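Long-range contact in diguanylate cyclase DosC (Escherichia coli, PDB 4ZVA), which makes cyclic-di-GMP as a diguanylate cyclase, probably under the control of oxygen bound at the heme of its globin domain: residues A[114-118]-A[131-135]. Sequence-based numbering, arbitrary orientation.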
ATOM      1  N   LEU A 114       6.719   8.668   4.054  1.00 33.34           N
ATOM      2  CA  LEU A 114       5.664   9.671   4.162  1.00 32.04           C
ATOM      3  C   LEU A 114       5.129   9.756   5.588  1.00 34.42           C
ATOM      4  O   LEU A 114       4.778  10.836   6.060  1.00 29.21           O
ATOM      5  CB  LEU A 114       4.517   9.362   3.194  1.00 32.18           C
ATOM      6  CG  LEU A 114       3.307  10.301   3.286  1.00 34.51           C
ATOM      7  CD1 LEU A 114       3.712  11.742   2.983  1.00 32.61           C
ATOM      8  CD2 LEU A 114       2.177   9.851   2.371  1.00 34.70           C
ATOM      9  N   TYR A 115       5.060   8.615   6.269  1.00 32.29           N
ATOM     10  CA  TYR A 115       4.474   8.574   7.608  1.00 32.69           C
ATOM     11  C   TYR A 115       5.197   9.467   8.631  1.00 26.80           C
ATOM     12  O   TYR A 115       4.537  10.243   9.319  1.00 30.82           O
ATOM     13  CB  TYR A 115       4.414   7.133   8.131  1.00 30.64           C
ATOM     14  CG  TYR A 115       3.895   7.028   9.548  1.00 30.92           C
ATOM     15  CD1 TYR A 115       2.534   7.080   9.815  1.00 31.00           C
ATOM     16  CD2 TYR A 115       4.766   6.875  10.620  1.00 36.75           C
ATOM     17  CE1 TYR A 115       2.054   6.987  11.107  1.00 32.12           C
ATOM     18  CE2 TYR A 115       4.295   6.780  11.917  1.00 37.23           C
ATOM     19  CZ  TYR A 115       2.938   6.835  12.152  1.00 37.73           C
ATOM     20  OH  TYR A 115       2.461   6.738  13.442  1.00 47.20           O
ATOM     21  N   PRO A 116       6.541   9.368   8.741  1.00 28.44           N
ATOM     22  CA  PRO A 116       7.195  10.227   9.739  1.00 32.75           C
ATOM     23  C   PRO A 116       6.994  11.719   9.471  1.00 34.56           C
ATOM     24  O   PRO A 116       6.990  12.519  10.406  1.00 34.47           O
ATOM     25  CB  PRO A 116       8.674   9.850   9.611  1.00 33.84           C
ATOM     26  CG  PRO A 116       8.671   8.490   9.022  1.00 34.18           C
ATOM     27  CD  PRO A 116       7.515   8.481   8.081  1.00 31.20           C
ATOM     28  N   VAL A 117       6.832  12.080   8.202  1.00 33.46           N
ATOM     29  CA  VAL A 117       6.561  13.463   7.821  1.00 33.00           C
ATOM     30  C   VAL A 117       5.199  13.910   8.350  1.00 35.59           C
ATOM     31  O   VAL A 117       5.057  15.008   8.888  1.00 32.62           O
ATOM     32  CB  VAL A 117       6.611  13.635   6.289  1.00 33.73           C
ATOM     33  CG1 VAL A 117       5.998  14.962   5.873  1.00 35.16           C
ATOM     34  CG2 VAL A 117       8.043  13.534   5.800  1.00 37.29           C
ATOM     35  N   ILE A 118       4.199  13.046   8.205  1.00 31.95           N
ATOM     36  CA  ILE A 118       2.860  13.338   8.706  1.00 26.12           C
ATOM     37  C   ILE A 118       2.835  13.287  10.232  1.00 33.29           C
ATOM     38  O   ILE A 118       2.191  14.112  10.884  1.00 31.10           O
ATOM     39  CB  ILE A 118       1.819  12.350   8.128  1.00 30.89           C
ATOM     40  CG1 ILE A 118       1.729  12.517   6.609  1.00 29.16           C
ATOM     41  CG2 ILE A 118       0.453  12.566   8.762  1.00 27.22           C
ATOM     42  CD1 ILE A 118       0.722  11.601   5.941  1.00 28.36           C
ATOM     43  N   VAL A 131      -5.379  12.075   7.457  1.00 30.50           N
ATOM     44  CA  VAL A 131      -4.499  12.540   6.394  1.00 26.23           C
ATOM     45  C   VAL A 131      -3.653  11.384   5.872  1.00 26.76           C
ATOM     46  O   VAL A 131      -3.478  11.220   4.665  1.00 30.19           O
ATOM     47  CB  VAL A 131      -3.583  13.688   6.872  1.00 26.68           C
ATOM     48  CG1 VAL A 131      -2.474  13.942   5.870  1.00 29.41           C
ATOM     49  CG2 VAL A 131      -4.399  14.948   7.098  1.00 30.40           C
ATOM     50  N   TYR A 132      -3.132  10.583   6.793  1.00 25.70           N
ATOM     51  CA  TYR A 132      -2.325   9.426   6.436  1.00 27.47           C
ATOM     52  C   TYR A 132      -3.161   8.401   5.666  1.00 27.95           C
ATOM     53  O   TYR A 132      -2.690   7.814   4.695  1.00 30.66           O
ATOM     54  CB  TYR A 132      -1.723   8.804   7.696  1.00 30.81           C
ATOM     55  CG  TYR A 132      -0.911   7.552   7.472  1.00 32.50           C
ATOM     56  CD1 TYR A 132       0.254   7.580   6.718  1.00 29.06           C
ATOM     57  CD2 TYR A 132      -1.296   6.345   8.039  1.00 29.73           C
ATOM     58  CE1 TYR A 132       1.006   6.433   6.522  1.00 31.86           C
ATOM     59  CE2 TYR A 132      -0.554   5.198   7.852  1.00 30.61           C
ATOM     60  CZ  TYR A 132       0.594   5.245   7.094  1.00 34.42           C
ATOM     61  OH  TYR A 132       1.329   4.097   6.910  1.00 35.77           O
ATOM     62  N   HIS A 133      -4.404   8.207   6.095  1.00 30.26           N
ATOM     63  CA  HIS A 133      -5.316   7.285   5.415  1.00 35.45           C
ATOM     64  C   HIS A 133      -5.601   7.713   3.979  1.00 35.89           C
ATOM     65  O   HIS A 133      -5.451   6.921   3.049  1.00 33.05           O
ATOM     66  CB  HIS A 133      -6.631   7.171   6.186  1.00 33.57           C
ATOM     67  CG  HIS A 133      -7.708   6.442   5.441  1.00 35.24           C
ATOM     68  ND1 HIS A 133      -8.867   7.055   5.022  1.00 36.46           N
ATOM     69  CD2 HIS A 133      -7.791   5.154   5.029  1.00 33.68           C
ATOM     70  CE1 HIS A 133      -9.626   6.174   4.390  1.00 41.84           C
ATOM     71  NE2 HIS A 133      -8.995   5.014   4.382  1.00 36.45           N
ATOM     72  N   PHE A 134      -6.013   8.965   3.806  1.00 36.77           N
ATOM     73  CA  PHE A 134      -6.264   9.510   2.475  1.00 32.15           C
ATOM     74  C   PHE A 134      -5.033   9.377   1.589  1.00 33.76           C
ATOM     75  O   PHE A 134      -5.137   9.017   0.416  1.00 33.28           O
ATOM     76  CB  PHE A 134      -6.691  10.979   2.559  1.00 33.26           C
ATOM     77  CG  PHE A 134      -6.879  11.631   1.218  1.00 37.82           C
ATOM     78  CD1 PHE A 134      -8.044  11.431   0.495  1.00 35.19           C
ATOM     79  CD2 PHE A 134      -5.894  12.444   0.679  1.00 35.14           C
ATOM     80  CE1 PHE A 134      -8.223  12.025  -0.739  1.00 36.68           C
ATOM     81  CE2 PHE A 134      -6.066  13.041  -0.556  1.00 37.70           C
ATOM     82  CZ  PHE A 134      -7.233  12.832  -1.266  1.00 35.68           C
ATOM     83  N   SER A 135      -3.868   9.658   2.164  1.00 31.44           N
ATOM     84  CA  SER A 135      -2.608   9.592   1.436  1.00 33.18           C
ATOM     85  C   SER A 135      -2.279   8.164   1.009  1.00 36.88           C
ATOM     86  O   SER A 135      -1.878   7.932  -0.127  1.00 32.90           O
ATOM     87  CB  SER A 135      -1.468  10.156   2.286  1.00 32.63           C
ATOM     88  OG  SER A 135      -1.683  11.529   2.584  1.00 33.53           O
TER
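Tyr115 and Tyr132 both hold CG trans to the backbone N (chi1 176° and 177°), and with these torsions the two side chains cross at about a right angle and meet as a T-shaped pair. The edge of Tyr115 points at the face of Tyr132: CD1 of Tyr115 sits over the centre of that ring, 3.6 Å above its plane, with the two planes at 71°. Along the edge of the Tyr132 ring comes Ile118, whose extended arm carries CD1 to 3.8 Å from CA of Tyr132. The same methyl also touches CG1 of Val131 at 4.0 Å. Further along, CD2 of Leu114 rests 3.7 Å from CB of Ser135. The hydroxyl of Ser135 turns back on its own helix, where OG gives a 2.8 Å hydrogen bond to O of Val131; that carbonyl takes the backbone N of Ser135 from its opposite face. With an alanine at Tyr132, CD1 of Tyr115 would probably lose the ring face it sits over, while Ile118 would keep its contact with the backbone CA. The roughly antiparallel segments belong to helices 100-119 and 125-147 of the protoglobin fold, joined by a short connection, and the tyrosines continue into the dimer interface: Tyr115 stacks on His133 of the second subunit, and Tyr132 meets its own counterpart there. No hydrogen bond crosses between the segments, so what joins them is apolar and aromatic packing, while the hydroxyl of buried Ser135 donates within its own helix.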